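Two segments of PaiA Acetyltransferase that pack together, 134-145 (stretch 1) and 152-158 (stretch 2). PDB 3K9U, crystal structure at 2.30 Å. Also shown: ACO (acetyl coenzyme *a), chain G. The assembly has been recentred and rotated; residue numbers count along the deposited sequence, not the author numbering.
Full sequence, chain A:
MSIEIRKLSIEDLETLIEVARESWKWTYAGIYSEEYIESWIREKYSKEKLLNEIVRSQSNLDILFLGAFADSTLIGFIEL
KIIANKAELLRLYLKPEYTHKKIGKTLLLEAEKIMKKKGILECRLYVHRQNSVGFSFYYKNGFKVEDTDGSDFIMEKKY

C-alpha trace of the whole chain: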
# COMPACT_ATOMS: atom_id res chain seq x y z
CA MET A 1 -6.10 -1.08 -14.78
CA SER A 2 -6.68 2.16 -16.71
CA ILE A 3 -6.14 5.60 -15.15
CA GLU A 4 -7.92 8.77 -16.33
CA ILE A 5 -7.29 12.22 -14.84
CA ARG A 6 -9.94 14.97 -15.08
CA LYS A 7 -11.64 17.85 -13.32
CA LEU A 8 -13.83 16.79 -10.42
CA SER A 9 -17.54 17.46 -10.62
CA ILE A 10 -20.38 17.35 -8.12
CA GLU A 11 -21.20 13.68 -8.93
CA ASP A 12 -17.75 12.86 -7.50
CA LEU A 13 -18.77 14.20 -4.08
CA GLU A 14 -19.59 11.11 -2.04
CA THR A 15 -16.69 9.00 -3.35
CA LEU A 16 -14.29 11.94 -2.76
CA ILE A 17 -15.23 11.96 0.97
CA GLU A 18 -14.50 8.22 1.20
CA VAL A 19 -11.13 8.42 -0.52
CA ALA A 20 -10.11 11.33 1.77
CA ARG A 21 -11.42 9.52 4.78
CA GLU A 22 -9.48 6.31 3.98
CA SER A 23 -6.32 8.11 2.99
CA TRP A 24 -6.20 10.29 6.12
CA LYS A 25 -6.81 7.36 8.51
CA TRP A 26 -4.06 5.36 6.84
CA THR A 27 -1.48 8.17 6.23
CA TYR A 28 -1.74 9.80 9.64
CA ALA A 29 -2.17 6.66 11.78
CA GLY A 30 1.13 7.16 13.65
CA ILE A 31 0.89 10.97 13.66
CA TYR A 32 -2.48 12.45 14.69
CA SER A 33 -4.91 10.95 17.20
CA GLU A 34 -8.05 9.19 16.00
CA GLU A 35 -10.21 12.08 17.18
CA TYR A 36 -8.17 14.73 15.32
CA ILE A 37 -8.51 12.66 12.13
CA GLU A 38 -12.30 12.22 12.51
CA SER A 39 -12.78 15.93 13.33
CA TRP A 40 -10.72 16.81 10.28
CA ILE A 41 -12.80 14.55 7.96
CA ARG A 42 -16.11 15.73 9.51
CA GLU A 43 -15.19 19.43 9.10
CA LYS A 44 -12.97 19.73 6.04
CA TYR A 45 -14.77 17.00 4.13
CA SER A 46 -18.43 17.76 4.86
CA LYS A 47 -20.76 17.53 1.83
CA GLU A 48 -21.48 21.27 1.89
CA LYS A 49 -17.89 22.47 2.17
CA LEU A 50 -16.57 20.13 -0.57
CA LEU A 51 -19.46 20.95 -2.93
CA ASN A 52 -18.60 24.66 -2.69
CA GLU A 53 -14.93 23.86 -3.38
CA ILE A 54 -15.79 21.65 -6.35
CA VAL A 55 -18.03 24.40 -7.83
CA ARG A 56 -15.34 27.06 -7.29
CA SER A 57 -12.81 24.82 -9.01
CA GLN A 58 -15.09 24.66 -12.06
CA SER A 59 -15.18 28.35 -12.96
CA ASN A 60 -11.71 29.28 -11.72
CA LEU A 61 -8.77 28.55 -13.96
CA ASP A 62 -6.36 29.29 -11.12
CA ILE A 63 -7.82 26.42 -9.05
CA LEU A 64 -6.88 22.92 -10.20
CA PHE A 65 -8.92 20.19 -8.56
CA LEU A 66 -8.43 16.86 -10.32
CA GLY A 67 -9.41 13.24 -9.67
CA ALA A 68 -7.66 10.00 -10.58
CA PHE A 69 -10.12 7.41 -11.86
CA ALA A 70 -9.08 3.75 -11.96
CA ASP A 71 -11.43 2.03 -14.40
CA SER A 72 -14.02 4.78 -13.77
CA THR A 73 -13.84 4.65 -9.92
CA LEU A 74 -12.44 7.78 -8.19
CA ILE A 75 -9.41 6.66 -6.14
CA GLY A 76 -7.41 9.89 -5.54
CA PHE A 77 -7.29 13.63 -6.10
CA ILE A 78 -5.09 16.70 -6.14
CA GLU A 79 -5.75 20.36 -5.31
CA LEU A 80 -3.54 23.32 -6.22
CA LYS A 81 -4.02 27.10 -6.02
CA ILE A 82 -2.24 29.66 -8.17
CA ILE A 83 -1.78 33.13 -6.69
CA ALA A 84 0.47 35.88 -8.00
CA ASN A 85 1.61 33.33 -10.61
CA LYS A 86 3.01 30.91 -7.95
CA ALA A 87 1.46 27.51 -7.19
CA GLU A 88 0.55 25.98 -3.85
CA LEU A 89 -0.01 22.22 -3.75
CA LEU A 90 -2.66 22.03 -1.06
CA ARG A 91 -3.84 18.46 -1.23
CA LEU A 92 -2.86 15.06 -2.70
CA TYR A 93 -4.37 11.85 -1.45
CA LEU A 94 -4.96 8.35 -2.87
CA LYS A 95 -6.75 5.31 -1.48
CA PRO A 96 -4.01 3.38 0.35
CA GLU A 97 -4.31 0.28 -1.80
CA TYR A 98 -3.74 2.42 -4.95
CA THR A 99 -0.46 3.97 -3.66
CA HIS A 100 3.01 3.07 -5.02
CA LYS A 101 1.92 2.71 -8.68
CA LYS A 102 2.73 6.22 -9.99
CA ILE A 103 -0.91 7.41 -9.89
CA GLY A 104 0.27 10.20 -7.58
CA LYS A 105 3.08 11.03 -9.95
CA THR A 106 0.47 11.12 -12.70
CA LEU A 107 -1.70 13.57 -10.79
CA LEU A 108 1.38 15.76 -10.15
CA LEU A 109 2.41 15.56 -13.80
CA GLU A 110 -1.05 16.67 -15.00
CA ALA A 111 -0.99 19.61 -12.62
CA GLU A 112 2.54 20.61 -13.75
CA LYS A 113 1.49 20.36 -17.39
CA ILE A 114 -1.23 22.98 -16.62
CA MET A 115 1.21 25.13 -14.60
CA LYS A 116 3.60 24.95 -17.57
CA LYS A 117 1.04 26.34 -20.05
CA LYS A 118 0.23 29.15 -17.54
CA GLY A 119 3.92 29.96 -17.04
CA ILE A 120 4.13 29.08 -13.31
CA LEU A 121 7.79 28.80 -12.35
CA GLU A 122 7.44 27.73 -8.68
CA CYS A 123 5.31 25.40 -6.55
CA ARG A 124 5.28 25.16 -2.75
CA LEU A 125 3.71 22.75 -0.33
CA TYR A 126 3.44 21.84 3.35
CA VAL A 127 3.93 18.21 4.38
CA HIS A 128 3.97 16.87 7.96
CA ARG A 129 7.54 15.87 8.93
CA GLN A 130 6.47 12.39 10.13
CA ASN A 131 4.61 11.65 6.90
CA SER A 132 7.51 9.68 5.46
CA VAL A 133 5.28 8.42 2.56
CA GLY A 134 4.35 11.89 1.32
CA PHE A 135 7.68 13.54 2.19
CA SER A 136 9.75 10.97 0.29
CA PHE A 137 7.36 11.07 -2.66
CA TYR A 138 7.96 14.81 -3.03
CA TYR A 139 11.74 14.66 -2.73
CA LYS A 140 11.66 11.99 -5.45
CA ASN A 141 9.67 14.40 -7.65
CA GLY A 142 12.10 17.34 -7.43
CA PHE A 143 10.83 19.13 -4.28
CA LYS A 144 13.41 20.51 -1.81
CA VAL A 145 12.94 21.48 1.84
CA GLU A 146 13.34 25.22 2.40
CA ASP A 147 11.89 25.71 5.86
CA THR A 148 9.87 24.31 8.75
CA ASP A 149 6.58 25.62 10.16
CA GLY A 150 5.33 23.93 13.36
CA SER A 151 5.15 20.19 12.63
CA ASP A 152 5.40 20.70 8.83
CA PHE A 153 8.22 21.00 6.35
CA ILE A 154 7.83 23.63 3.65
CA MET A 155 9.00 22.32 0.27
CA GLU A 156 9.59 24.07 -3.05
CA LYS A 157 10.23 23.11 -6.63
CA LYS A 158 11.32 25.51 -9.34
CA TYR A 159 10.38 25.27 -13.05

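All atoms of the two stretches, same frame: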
# COMPACT_ATOMS: atom_id res chain seq x y z
N GLY A 134 4.43 10.63 2.04
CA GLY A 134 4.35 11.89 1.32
C GLY A 134 5.67 12.61 1.15
O GLY A 134 5.99 13.07 0.06
N PHE A 135 6.46 12.72 2.22
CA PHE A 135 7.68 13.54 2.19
C PHE A 135 8.68 12.99 1.19
O PHE A 135 9.28 13.75 0.41
CB PHE A 135 8.34 13.65 3.56
CG PHE A 135 9.62 14.44 3.56
CD1 PHE A 135 10.82 13.83 3.84
CD2 PHE A 135 9.62 15.78 3.31
CE1 PHE A 135 12.02 14.57 3.84
CE2 PHE A 135 10.79 16.52 3.32
CZ PHE A 135 12.00 15.91 3.59
N SER A 136 8.81 11.65 1.19
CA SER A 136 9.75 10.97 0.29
C SER A 136 9.23 10.98 -1.14
O SER A 136 9.99 11.08 -2.06
CB SER A 136 10.05 9.55 0.77
OG SER A 136 8.90 8.75 0.78
N PHE A 137 7.91 10.94 -1.32
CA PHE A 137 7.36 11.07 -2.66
C PHE A 137 7.72 12.41 -3.30
O PHE A 137 8.08 12.47 -4.48
CB PHE A 137 5.84 10.87 -2.66
CG PHE A 137 5.16 11.36 -3.92
CD1 PHE A 137 4.57 12.63 -3.96
CD2 PHE A 137 5.12 10.55 -5.07
CE1 PHE A 137 3.93 13.10 -5.12
CE2 PHE A 137 4.46 10.99 -6.24
CZ PHE A 137 3.87 12.29 -6.27
N TYR A 138 7.64 13.48 -2.52
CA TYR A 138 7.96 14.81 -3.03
C TYR A 138 9.43 15.02 -3.32
O TYR A 138 9.76 15.64 -4.33
CB TYR A 138 7.50 15.89 -2.06
CG TYR A 138 6.02 15.98 -1.95
CD1 TYR A 138 5.21 16.11 -3.09
CD2 TYR A 138 5.39 15.94 -0.71
CE1 TYR A 138 3.84 16.17 -2.96
CE2 TYR A 138 4.04 15.99 -0.59
CZ TYR A 138 3.27 16.12 -1.69
OH TYR A 138 1.91 16.21 -1.52
N TYR A 139 10.31 14.51 -2.45
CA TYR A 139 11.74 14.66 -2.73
C TYR A 139 12.14 13.86 -3.95
O TYR A 139 13.09 14.24 -4.63
CB TYR A 139 12.68 14.49 -1.50
CG TYR A 139 13.03 13.08 -0.92
CD1 TYR A 139 12.72 12.78 0.43
CD2 TYR A 139 13.76 12.13 -1.65
CE1 TYR A 139 13.07 11.52 1.01
CE2 TYR A 139 14.12 10.87 -1.06
CZ TYR A 139 13.74 10.57 0.26
OH TYR A 139 14.08 9.36 0.86
N LYS A 140 11.40 12.79 -4.25
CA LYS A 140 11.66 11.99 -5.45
C LYS A 140 11.03 12.62 -6.70
O LYS A 140 11.26 12.16 -7.80
CB LYS A 140 11.15 10.57 -5.26
CG LYS A 140 12.08 9.72 -4.36
CD LYS A 140 11.31 8.59 -3.69
CE LYS A 140 12.13 7.99 -2.51
NZ LYS A 140 11.44 6.81 -1.84
N ASN A 141 10.23 13.67 -6.53
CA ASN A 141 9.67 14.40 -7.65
C ASN A 141 10.17 15.84 -7.72
O ASN A 141 9.46 16.73 -8.20
CB ASN A 141 8.16 14.31 -7.59
CG ASN A 141 7.66 12.98 -8.05
OD1 ASN A 141 7.58 12.75 -9.25
ND2 ASN A 141 7.43 12.07 -7.12
N GLY A 142 11.40 16.06 -7.24
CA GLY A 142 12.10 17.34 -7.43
C GLY A 142 11.85 18.42 -6.37
O GLY A 142 12.37 19.52 -6.50
N PHE A 143 11.05 18.14 -5.33
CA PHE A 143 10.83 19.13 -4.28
C PHE A 143 11.99 19.09 -3.28
O PHE A 143 12.50 18.01 -2.95
CB PHE A 143 9.50 18.90 -3.55
CG PHE A 143 8.29 19.32 -4.35
CD1 PHE A 143 7.72 18.45 -5.29
CD2 PHE A 143 7.70 20.58 -4.16
CE1 PHE A 143 6.60 18.83 -6.03
CE2 PHE A 143 6.57 20.95 -4.89
CZ PHE A 143 6.03 20.08 -5.84
N LYS A 144 12.35 20.29 -2.80
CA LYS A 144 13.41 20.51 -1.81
C LYS A 144 12.85 21.19 -0.58
O LYS A 144 11.92 21.99 -0.70
CB LYS A 144 14.45 21.42 -2.38
CG LYS A 144 14.93 21.03 -3.74
CD LYS A 144 15.72 19.74 -3.69
CE LYS A 144 16.49 19.56 -5.00
NZ LYS A 144 17.23 20.83 -5.37
N VAL A 145 13.38 20.86 0.59
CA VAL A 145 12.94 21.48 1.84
C VAL A 145 13.63 22.84 1.99
O VAL A 145 14.84 22.97 1.85
CB VAL A 145 13.22 20.61 3.10
CG1 VAL A 145 13.01 21.42 4.39
CG2 VAL A 145 12.32 19.40 3.12
N ASP A 152 5.18 20.87 10.26
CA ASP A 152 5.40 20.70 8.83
C ASP A 152 6.78 21.12 8.32
O ASP A 152 7.45 22.00 8.87
CB ASP A 152 4.42 21.56 8.06
CG ASP A 152 2.98 21.23 8.33
OD1 ASP A 152 2.67 20.12 8.81
OD2 ASP A 152 2.14 22.11 8.04
N PHE A 153 7.15 20.52 7.20
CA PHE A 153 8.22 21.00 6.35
C PHE A 153 7.63 21.75 5.16
O PHE A 153 6.68 21.28 4.52
CB PHE A 153 9.02 19.83 5.76
CG PHE A 153 9.92 19.13 6.72
CD1 PHE A 153 10.07 17.76 6.64
CD2 PHE A 153 10.66 19.82 7.64
CE1 PHE A 153 10.92 17.08 7.49
CE2 PHE A 153 11.49 19.15 8.51
CZ PHE A 153 11.62 17.78 8.43
N ILE A 154 8.24 22.87 4.81
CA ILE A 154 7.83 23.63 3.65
C ILE A 154 8.75 23.21 2.50
O ILE A 154 9.97 23.31 2.63
CB ILE A 154 7.92 25.17 3.91
CG1 ILE A 154 6.95 25.59 5.01
CG2 ILE A 154 7.65 25.97 2.62
CD1 ILE A 154 7.17 27.03 5.52
N MET A 155 8.19 22.73 1.40
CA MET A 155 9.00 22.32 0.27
C MET A 155 8.70 23.16 -0.96
O MET A 155 7.60 23.66 -1.12
CB MET A 155 8.80 20.84 -0.06
CG MET A 155 9.04 19.93 1.12
SD MET A 155 8.80 18.18 0.74
CE MET A 155 10.35 17.76 -0.09
N GLU A 156 9.70 23.31 -1.82
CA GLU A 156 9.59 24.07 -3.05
C GLU A 156 10.24 23.33 -4.19
O GLU A 156 11.22 22.63 -4.01
CB GLU A 156 10.22 25.48 -2.91
CG GLU A 156 9.54 26.34 -1.82
CD GLU A 156 10.08 27.79 -1.68
OE1 GLU A 156 10.58 28.39 -2.67
OE2 GLU A 156 9.98 28.32 -0.55
N LYS A 157 9.68 23.56 -5.37
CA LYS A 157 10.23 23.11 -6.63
C LYS A 157 10.12 24.25 -7.60
O LYS A 157 9.06 24.89 -7.69
CB LYS A 157 9.41 21.94 -7.16
CG LYS A 157 9.91 21.33 -8.50
CD LYS A 157 9.01 20.12 -8.90
CE LYS A 157 9.49 19.43 -10.15
NZ LYS A 157 8.70 18.18 -10.41
N LYS A 158 11.20 24.46 -8.35
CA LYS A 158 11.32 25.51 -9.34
C LYS A 158 11.16 24.95 -10.76
O LYS A 158 11.56 23.83 -11.03
CB LYS A 158 12.71 26.13 -9.23
CG LYS A 158 13.03 26.76 -7.87
CD LYS A 158 12.49 28.19 -7.79
CE LYS A 158 13.45 29.20 -8.45
NZ LYS A 158 12.75 30.49 -8.78
N1A ACO G . 4.44 2.98 1.42
C2A ACO G . 5.59 3.67 1.58
N3A ACO G . 6.00 4.60 0.70
C4A ACO G . 5.26 4.92 -0.38
C5A ACO G . 4.01 4.19 -0.58
C6A ACO G . 3.61 3.18 0.42
N6A ACO G . 2.47 2.46 0.29
N7A ACO G . 3.47 4.66 -1.69
C8A ACO G . 4.31 5.60 -2.17
N9A ACO G . 5.38 5.78 -1.38
C1B ACO G . 6.49 6.74 -1.69
C2B ACO G . 7.88 6.11 -1.73
O2B ACO G . 8.92 7.09 -1.43
C3B ACO G . 8.03 5.65 -3.15
O3B ACO G . 9.42 5.54 -3.53
P3B ACO G . 10.11 4.07 -3.39
O7A ACO G . 9.59 3.37 -4.58
O8A ACO G . 9.59 3.53 -2.06
O9A ACO G . 11.58 4.46 -3.40
C4B ACO G . 7.21 6.64 -3.94
O4B ACO G . 6.32 7.27 -3.01
C5B ACO G . 6.39 6.01 -5.05
O5B ACO G . 5.99 6.98 -6.03
P1A ACO G . 4.51 6.96 -6.66
O1A ACO G . 4.10 5.54 -7.01
O2A ACO G . 4.40 8.02 -7.73
O3A ACO G . 3.68 7.44 -5.35
P2A ACO G . 2.06 7.34 -5.23
O4A ACO G . 1.78 6.40 -4.09
O5A ACO G . 1.43 7.13 -6.61
O6A ACO G . 1.67 8.81 -4.78
CBP ACO G . 1.29 9.81 -2.64
CCP ACO G . 2.33 9.45 -3.69
CDP ACO G . 1.95 10.57 -1.51
CEP ACO G . 0.28 10.73 -3.31
CAP ACO G . 0.58 8.54 -2.12
OAP ACO G . 1.51 7.57 -1.62
C9P ACO G . -0.44 8.81 -1.06
O9P ACO G . -1.56 9.19 -1.38
N8P ACO G . -0.05 8.65 0.19
C7P ACO G . -0.87 8.95 1.34
C6P ACO G . -1.33 10.39 1.45
C5P ACO G . -0.22 11.42 1.50
O5P ACO G . 0.79 11.26 2.18
N4P ACO G . -0.42 12.53 0.80
C3P ACO G . 0.50 13.66 0.85
C2P ACO G . 0.07 14.64 1.94
S1P ACO G . 0.96 16.16 1.88
C ACO G . -0.02 17.18 0.96
O ACO G . -1.14 16.79 0.64
CH3 ACO G . 0.44 18.58 0.58

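A short antiparallel strand pairing, reinforced by a helix that packs Phe 135 and the near part of Tyr 138 against the same strand, joins these two segments around the side chain of Met 155. The pairing rests on Lys 144 and Glu 156, whose backbones bond reciprocally: Lys 144 N donates to Glu 156 O at 2.9 Å, and Glu 156 N to Lys 144 O at 2.8 Å. Their long polar side chains share one face of the sheet, while Val 145 and Met 155 occupy the other, facing the helix.

Met 155 suits this central place because its unbranched, flexible chain can thread between neighbours. Its SD lies 3.6 Å from Phe 135 CD2 and 3.8 Å from Tyr 138 CB, approaching both rings obliquely, and its CE reaches to 3.7 Å from Phe 143 CB. Phe 135 also meets Phe 153, CE2 to CD1 at 3.6 Å, with the ring planes inclined at 45°.

Lys 157 serves two chemistries. Its aliphatic CB sits over the face of the Phe 143 ring, 3.8 Å from the centroid, while the extended, all-t chain carries NZ to Asn 141 O, a 2.8 Å hydrogen bond. That carbonyl lies in the type I turn from Tyr 139 to Gly 142, where glycine readily accepts the positive phi of 88°.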